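Local coordinates for secreted effector protein SifA (Salmonella typhimurium, PDB 3CXB) that acts as a secreted virulence effector that remodels host endosomes into Salmonella-induced filaments and binds the host protein PLEKHM2, at residues Ala208-Gly213 / Lys312-Gln317; Ile294-Phe299 / Asp306-Gln311. All blocks are in the same frame, centred on the assembly; numbering follows the deposited sequence.

Interaction 1. Residues Ala208-Gly213 / Lys312-Gln317; sequences AKIQSG and KMAEEQ
Ile-210 and Gly-213 meet Ala-314 and Glu-315 in a small, buried helix-to-helix contact between helix 197-220 and helix 307-324, with no polar bond joining the two segments. Its apolar half is a meeting of methyls: CG2 of Ile-210 lies 3.7 Å from CB of Ala-314. The isoleucine sets this branch opposite its own backbone N (chi1 -66° for CG1), while its bulk also packs on Ile-310 and on Thr-238 of helix 228-241. Alanine suits the facing position because its single methyl fills the seam while the backbones stay close, the CA atoms of Ile-210 and Ala-314 being 5.6 Å apart. One turn on, Gly-213 presents bare backbone, and its CA comes to 5.2 Å from that of Glu-315. Helix 197-220 opens with the Trp-x-x-x-Glu signature of this effector family, and the pairing belongs to the helical C-terminal part of the chain, which is related in fold to SopE-type exchange factors. Glu-315 lays its aliphatic stem over the glycine: CG is 3.5 Å from Gly-213 O and OE1 is 3.7 Å from Gly-213 CA. Beyond CG the chain is extended (chi2 165°), so it continues alongside helix 197-220, where it also touches Lys-216 and Thr-217. Gly-213 O itself accepts a hydrogen bond from the hydroxyl of Thr-217.

Interaction 2. Residues Ile294-Phe299 / Asp306-Gln311; sequences ISDQVF and DPQAIQ
Asp-296 packs its side chain against the ring of Pro-307: Asp-296 CG is 3.4 Å from Pro-307 CG, and Asp-296 CB also rests on that ring carbon. Phe-299 slides past the proline in the opposite direction, its CD1 4.0 Å from Pro-307 CD. The phenylalanine CG stands opposite its backbone N (chi1 178°), which brings the ring to the proline and also to Tyr-205 and Phe-303. Gln-308 bends at chi2 and gives NE2 to Asp-296 OD1 in a weak hydrogen bond of 3.2 Å, bent to 127° at the hydrogen. Asp-296 and Phe-299 lie on helix 283-303, whose segment runs at 104° to the start of helix 307-324. Proline suits that first turn, where no backbone N-H donor is needed. Just before it, Asp-306 is the N-cap: its OD2 accepts from Gln-308 N at 3.1 Å, met from above the carboxylate plane. Farther out, Asp-296 OD2 takes a salt bridge from Lys-209 and a hydrogen bond from Tyr-205 OH, both on helix 197-220. Those stronger partners, rather than the glutamine, probably fix the carboxylate's rotation, and the lysine's positive charge would probably favour the ionised form of Asp-296 despite the nearby Asp-306 carboxylate.

How the interactions relate
Centred about 12 Å apart, interactions 1 and 2 share helix 307-324: segment 306-311 holds its N-cap and first residues, and 312-317 follows directly. Along the chain the order is 208-213, 294-299, 306-311, 312-317, so interaction 2 is nested within the long loop that interaction 1 closes. Interaction 2 is a local contact between consecutive helices, 283-303 and 307-324; interaction 1 brings in helix 197-220, its two segments lying 99 residues apart at their closest ends. Lys-209, which does not touch 312-317, joins the two sites, its stem running beside Pro-307 and Gln-308, while Ser-212 packs on Gln-311. Three helices are thereby tied together, linking interaction 2, near the chain's centre, to interaction 1, centred about 18 Å from that point.

Interaction 1. Residues Ala208-Gly213 / Lys312-Gln317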
ATOM      1  N   ALA A 208      15.752   1.810   6.485  1.00 47.15           N
ATOM      2  CA  ALA A 208      16.070   0.385   6.579  1.00 45.36           C
ATOM      3  C   ALA A 208      15.833  -0.302   5.224  1.00 43.47           C
ATOM      4  O   ALA A 208      16.600  -1.189   4.820  1.00 44.48           O
ATOM      5  CB  ALA A 208      15.222  -0.267   7.636  1.00 45.68           C
ATOM      6  N   LYS A 209      14.765   0.109   4.536  1.00 40.66           N
ATOM      7  CA  LYS A 209      14.424  -0.438   3.231  1.00 38.34           C
ATOM      8  C   LYS A 209      15.522  -0.043   2.243  1.00 38.97           C
ATOM      9  O   LYS A 209      15.969  -0.845   1.416  1.00 35.86           O
ATOM     10  CB  LYS A 209      13.084   0.129   2.763  1.00 37.65           C
ATOM     11  CG  LYS A 209      12.162  -0.873   2.108  1.00 37.72           C
ATOM     12  CD  LYS A 209      11.866  -2.019   3.039  1.00 39.60           C
ATOM     13  CE  LYS A 209      10.642  -2.797   2.576  1.00 42.45           C
ATOM     14  NZ  LYS A 209      10.538  -4.122   3.263  1.00 43.49           N
ATOM     15  N   ILE A 210      15.970   1.199   2.349  1.00 39.72           N
ATOM     16  CA  ILE A 210      17.014   1.685   1.465  1.00 40.37           C
ATOM     17  C   ILE A 210      18.286   0.891   1.686  1.00 45.30           C
ATOM     18  O   ILE A 210      19.023   0.620   0.740  1.00 46.68           O
ATOM     19  CB  ILE A 210      17.285   3.195   1.664  1.00 37.81           C
ATOM     20  CG1 ILE A 210      16.050   3.998   1.231  1.00 33.35           C
ATOM     21  CG2 ILE A 210      18.465   3.610   0.806  1.00 32.85           C
ATOM     22  CD1 ILE A 210      16.037   5.423   1.672  1.00 29.99           C
ATOM     23  N   GLN A 211      18.543   0.505   2.931  1.00 49.39           N
ATOM     24  CA  GLN A 211      19.739  -0.285   3.224  1.00 55.82           C
ATOM     25  C   GLN A 211      19.658  -1.713   2.671  1.00 56.39           C
ATOM     26  O   GLN A 211      20.638  -2.229   2.136  1.00 53.22           O
ATOM     27  CB  GLN A 211      20.000  -0.328   4.731  1.00 62.84           C
ATOM     28  CG  GLN A 211      20.996   0.722   5.192  1.00 72.76           C
ATOM     29  CD  GLN A 211      22.337   0.612   4.463  1.00 77.01           C
ATOM     30  OE1 GLN A 211      22.977  -0.442   4.470  1.00 80.61           O
ATOM     31  NE2 GLN A 211      22.763   1.700   3.832  1.00 80.35           N
ATOM     32  N   SER A 212      18.497  -2.355   2.809  1.00 56.49           N
ATOM     33  CA  SER A 212      18.322  -3.705   2.285  1.00 53.80           C
ATOM     34  C   SER A 212      18.613  -3.652   0.788  1.00 53.13           C
ATOM     35  O   SER A 212      19.457  -4.401   0.285  1.00 51.83           O
ATOM     36  CB  SER A 212      16.901  -4.187   2.532  1.00 51.46           C
ATOM     37  OG  SER A 212      16.549  -3.956   3.880  1.00 54.94           O
ATOM     38  N   GLY A 213      17.934  -2.755   0.080  1.00 50.48           N
ATOM     39  CA  GLY A 213      18.172  -2.638  -1.345  1.00 50.38           C
ATOM     40  C   GLY A 213      19.655  -2.549  -1.689  1.00 50.64           C
ATOM     41  O   GLY A 213      20.123  -3.170  -2.643  1.00 52.65           O
ATOM     42  N   LYS A 312      13.644   0.009  -4.521  1.00 51.98           N
ATOM     43  CA  LYS A 312      14.093  -0.109  -5.904  1.00 56.73           C
ATOM     44  C   LYS A 312      14.899   1.071  -6.361  1.00 54.23           C
ATOM     45  O   LYS A 312      15.957   0.889  -6.958  1.00 54.64           O
ATOM     46  CB  LYS A 312      12.921  -0.290  -6.872  1.00 67.58           C
ATOM     47  CG  LYS A 312      12.228  -1.634  -6.771  1.00 77.66           C
ATOM     48  CD  LYS A 312      11.083  -1.744  -7.774  1.00 90.08           C
ATOM     49  CE  LYS A 312      10.272  -3.026  -7.573  1.00 99.48           C
ATOM     50  NZ  LYS A 312       9.195  -3.171  -8.595  1.00107.29           N
ATOM     51  N   MET A 313      14.413   2.280  -6.088  1.00 50.97           N
ATOM     52  CA  MET A 313      15.140   3.460  -6.526  1.00 49.97           C
ATOM     53  C   MET A 313      16.504   3.480  -5.840  1.00 49.76           C
ATOM     54  O   MET A 313      17.490   3.994  -6.382  1.00 48.50           O
ATOM     55  CB  MET A 313      14.343   4.730  -6.245  1.00 50.15           C
ATOM     56  CG  MET A 313      14.140   5.058  -4.809  1.00 50.08           C
ATOM     57  SD  MET A 313      13.187   6.597  -4.670  1.00 50.29           S
ATOM     58  CE  MET A 313      14.457   7.817  -4.913  1.00 48.67           C
ATOM     59  N   ALA A 314      16.560   2.888  -4.654  1.00 47.13           N
ATOM     60  CA  ALA A 314      17.818   2.796  -3.942  1.00 44.69           C
ATOM     61  C   ALA A 314      18.722   1.843  -4.730  1.00 42.66           C
ATOM     62  O   ALA A 314      19.882   2.132  -4.961  1.00 43.84           O
ATOM     63  CB  ALA A 314      17.600   2.268  -2.518  1.00 43.93           C
ATOM     64  N   GLU A 315      18.185   0.712  -5.150  1.00 41.17           N
ATOM     65  CA  GLU A 315      18.974  -0.236  -5.912  1.00 42.22           C
ATOM     66  C   GLU A 315      19.465   0.413  -7.201  1.00 42.44           C
ATOM     67  O   GLU A 315      20.579   0.157  -7.648  1.00 36.95           O
ATOM     68  CB  GLU A 315      18.126  -1.470  -6.242  1.00 40.85           C
ATOM     69  CG  GLU A 315      17.745  -2.247  -5.007  1.00 40.50           C
ATOM     70  CD  GLU A 315      16.643  -3.247  -5.246  1.00 42.03           C
ATOM     71  OE1 GLU A 315      16.247  -3.904  -4.269  1.00 43.38           O
ATOM     72  OE2 GLU A 315      16.166  -3.380  -6.393  1.00 43.39           O
ATOM     73  N   GLU A 316      18.634   1.268  -7.785  1.00 44.88           N
ATOM     74  CA  GLU A 316      18.989   1.904  -9.042  1.00 47.42           C
ATOM     75  C   GLU A 316      20.011   2.984  -8.823  1.00 45.45           C
ATOM     76  O   GLU A 316      20.766   3.318  -9.730  1.00 44.65           O
ATOM     77  CB  GLU A 316      17.743   2.475  -9.722  1.00 51.19           C
ATOM     78  CG  GLU A 316      16.752   1.435 -10.229  1.00 55.39           C
ATOM     79  CD  GLU A 316      15.512   2.085 -10.800  1.00 62.18           C
ATOM     80  OE1 GLU A 316      15.663   2.982 -11.657  1.00 66.70           O
ATOM     81  OE2 GLU A 316      14.390   1.711 -10.399  1.00 65.32           O
ATOM     82  N   GLN A 317      20.027   3.541  -7.619  1.00 45.11           N
ATOM     83  CA  GLN A 317      21.000   4.573  -7.296  1.00 46.75           C
ATOM     84  C   GLN A 317      22.372   3.914  -7.232  1.00 44.16           C
ATOM     85  O   GLN A 317      23.335   4.366  -7.851  1.00 42.66           O
ATOM     86  CB  GLN A 317      20.678   5.234  -5.948  1.00 49.98           C
ATOM     87  CG  GLN A 317      19.849   6.504  -6.070  1.00 57.74           C
ATOM     88  CD  GLN A 317      20.603   7.619  -6.774  1.00 61.95           C
ATOM     89  OE1 GLN A 317      20.004   8.539  -7.341  1.00 64.52           O
ATOM     90  NE2 GLN A 317      21.929   7.545  -6.734  1.00 63.10           N
TER

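Interaction 2. Residues Ile294-Phe299 / Asp306-Gln311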
ATOM      1  N   ILE A 294       2.907  -7.637   5.198  1.00 48.01           N
ATOM      2  CA  ILE A 294       1.886  -6.907   5.956  1.00 49.57           C
ATOM      3  C   ILE A 294       2.376  -5.520   6.397  1.00 47.69           C
ATOM      4  O   ILE A 294       1.657  -4.513   6.302  1.00 46.41           O
ATOM      5  CB  ILE A 294       1.434  -7.694   7.210  1.00 51.65           C
ATOM      6  CG1 ILE A 294       1.017  -9.116   6.812  1.00 54.05           C
ATOM      7  CG2 ILE A 294       0.248  -6.979   7.864  1.00 48.88           C
ATOM      8  CD1 ILE A 294       0.715 -10.034   7.996  1.00 56.16           C
ATOM      9  N   SER A 295       3.611  -5.466   6.870  1.00 45.62           N
ATOM     10  CA  SER A 295       4.156  -4.203   7.305  1.00 43.83           C
ATOM     11  C   SER A 295       4.172  -3.224   6.142  1.00 44.29           C
ATOM     12  O   SER A 295       3.634  -2.127   6.263  1.00 45.66           O
ATOM     13  CB  SER A 295       5.555  -4.407   7.879  1.00 42.03           C
ATOM     14  OG  SER A 295       5.497  -5.236   9.032  1.00 37.60           O
ATOM     15  N   ASP A 296       4.764  -3.614   5.017  1.00 44.69           N
ATOM     16  CA  ASP A 296       4.806  -2.735   3.849  1.00 44.46           C
ATOM     17  C   ASP A 296       3.437  -2.119   3.567  1.00 43.75           C
ATOM     18  O   ASP A 296       3.298  -0.895   3.461  1.00 43.12           O
ATOM     19  CB  ASP A 296       5.269  -3.506   2.601  1.00 47.59           C
ATOM     20  CG  ASP A 296       6.788  -3.622   2.502  1.00 48.37           C
ATOM     21  OD1 ASP A 296       7.301  -4.112   1.471  1.00 46.50           O
ATOM     22  OD2 ASP A 296       7.474  -3.221   3.460  1.00 50.58           O
ATOM     23  N   GLN A 297       2.426  -2.968   3.450  1.00 42.66           N
ATOM     24  CA  GLN A 297       1.081  -2.489   3.160  1.00 43.81           C
ATOM     25  C   GLN A 297       0.516  -1.580   4.251  1.00 42.89           C
ATOM     26  O   GLN A 297      -0.153  -0.579   3.959  1.00 41.26           O
ATOM     27  CB  GLN A 297       0.149  -3.675   2.917  1.00 45.87           C
ATOM     28  CG  GLN A 297       0.369  -4.382   1.582  1.00 50.57           C
ATOM     29  CD  GLN A 297      -0.506  -5.626   1.405  1.00 53.40           C
ATOM     30  OE1 GLN A 297      -1.730  -5.576   1.562  1.00 55.84           O
ATOM     31  NE2 GLN A 297       0.123  -6.744   1.067  1.00 54.06           N
ATOM     32  N   VAL A 298       0.774  -1.933   5.508  1.00 40.95           N
ATOM     33  CA  VAL A 298       0.300  -1.118   6.620  1.00 38.69           C
ATOM     34  C   VAL A 298       0.959   0.243   6.461  1.00 36.68           C
ATOM     35  O   VAL A 298       0.306   1.296   6.508  1.00 33.56           O
ATOM     36  CB  VAL A 298       0.726  -1.693   7.991  1.00 40.30           C
ATOM     37  CG1 VAL A 298       0.424  -0.674   9.055  1.00 39.63           C
ATOM     38  CG2 VAL A 298      -0.027  -2.993   8.300  1.00 40.79           C
ATOM     39  N   PHE A 299       2.267   0.192   6.257  1.00 34.41           N
ATOM     40  CA  PHE A 299       3.061   1.382   6.084  1.00 34.85           C
ATOM     41  C   PHE A 299       2.518   2.190   4.913  1.00 35.78           C
ATOM     42  O   PHE A 299       2.318   3.409   5.028  1.00 34.41           O
ATOM     43  CB  PHE A 299       4.521   0.994   5.841  1.00 36.92           C
ATOM     44  CG  PHE A 299       5.422   2.165   5.593  1.00 39.58           C
ATOM     45  CD1 PHE A 299       5.311   2.911   4.422  1.00 40.44           C
ATOM     46  CD2 PHE A 299       6.370   2.540   6.543  1.00 43.14           C
ATOM     47  CE1 PHE A 299       6.128   4.014   4.198  1.00 41.06           C
ATOM     48  CE2 PHE A 299       7.198   3.641   6.337  1.00 42.81           C
ATOM     49  CZ  PHE A 299       7.078   4.385   5.162  1.00 41.29           C
ATOM     50  N   ASP A 306       5.076   3.610  -1.367  1.00 35.72           N
ATOM     51  CA  ASP A 306       5.325   2.194  -1.550  1.00 37.96           C
ATOM     52  C   ASP A 306       6.752   1.919  -1.073  1.00 36.38           C
ATOM     53  O   ASP A 306       7.730   2.278  -1.731  1.00 35.53           O
ATOM     54  CB  ASP A 306       5.135   1.831  -3.033  1.00 41.28           C
ATOM     55  CG  ASP A 306       5.292   0.344  -3.309  1.00 43.97           C
ATOM     56  OD1 ASP A 306       5.083  -0.054  -4.478  1.00 47.87           O
ATOM     57  OD2 ASP A 306       5.625  -0.427  -2.374  1.00 45.28           O
ATOM     58  N   PRO A 307       6.886   1.303   0.100  1.00 33.00           N
ATOM     59  CA  PRO A 307       8.202   0.992   0.641  1.00 34.67           C
ATOM     60  C   PRO A 307       9.090   0.207  -0.322  1.00 36.04           C
ATOM     61  O   PRO A 307      10.317   0.332  -0.273  1.00 35.64           O
ATOM     62  CB  PRO A 307       7.874   0.217   1.918  1.00 35.10           C
ATOM     63  CG  PRO A 307       6.484  -0.319   1.662  1.00 34.27           C
ATOM     64  CD  PRO A 307       5.827   0.850   1.007  1.00 33.83           C
ATOM     65  N   GLN A 308       8.480  -0.584  -1.211  1.00 37.64           N
ATOM     66  CA  GLN A 308       9.253  -1.382  -2.176  1.00 37.59           C
ATOM     67  C   GLN A 308       9.732  -0.514  -3.319  1.00 37.45           C
ATOM     68  O   GLN A 308      10.792  -0.758  -3.910  1.00 37.47           O
ATOM     69  CB  GLN A 308       8.419  -2.538  -2.735  1.00 39.90           C
ATOM     70  CG  GLN A 308       8.272  -3.708  -1.794  1.00 42.83           C
ATOM     71  CD  GLN A 308       9.602  -4.335  -1.421  1.00 46.09           C
ATOM     72  OE1 GLN A 308      10.231  -5.018  -2.220  1.00 48.56           O
ATOM     73  NE2 GLN A 308      10.036  -4.102  -0.194  1.00 51.35           N
ATOM     74  N   ALA A 309       8.942   0.501  -3.636  1.00 36.88           N
ATOM     75  CA  ALA A 309       9.306   1.412  -4.703  1.00 38.00           C
ATOM     76  C   ALA A 309      10.576   2.116  -4.267  1.00 39.53           C
ATOM     77  O   ALA A 309      11.489   2.318  -5.067  1.00 39.72           O
ATOM     78  CB  ALA A 309       8.213   2.422  -4.925  1.00 38.77           C
ATOM     79  N   ILE A 310      10.634   2.491  -2.993  1.00 40.57           N
ATOM     80  CA  ILE A 310      11.814   3.172  -2.483  1.00 44.72           C
ATOM     81  C   ILE A 310      13.033   2.250  -2.537  1.00 45.43           C
ATOM     82  O   ILE A 310      14.105   2.646  -3.005  1.00 42.77           O
ATOM     83  CB  ILE A 310      11.591   3.690  -1.038  1.00 46.26           C
ATOM     84  CG1 ILE A 310      10.722   4.952  -1.071  1.00 46.32           C
ATOM     85  CG2 ILE A 310      12.930   4.078  -0.402  1.00 46.61           C
ATOM     86  CD1 ILE A 310       9.412   4.799  -1.790  1.00 48.47           C
ATOM     87  N   GLN A 311      12.861   1.014  -2.082  1.00 46.48           N
ATOM     88  CA  GLN A 311      13.956   0.057  -2.109  1.00 46.80           C
ATOM     89  C   GLN A 311      14.516  -0.051  -3.517  1.00 48.30           C
ATOM     90  O   GLN A 311      15.723  -0.173  -3.694  1.00 49.23           O
ATOM     91  CB  GLN A 311      13.484  -1.317  -1.648  1.00 44.33           C
ATOM     92  CG  GLN A 311      14.622  -2.294  -1.399  1.00 44.55           C
ATOM     93  CD  GLN A 311      14.135  -3.646  -0.909  1.00 44.75           C
ATOM     94  OE1 GLN A 311      13.508  -4.392  -1.653  1.00 47.14           O
ATOM     95  NE2 GLN A 311      14.410  -3.960   0.350  1.00 46.32           N
TER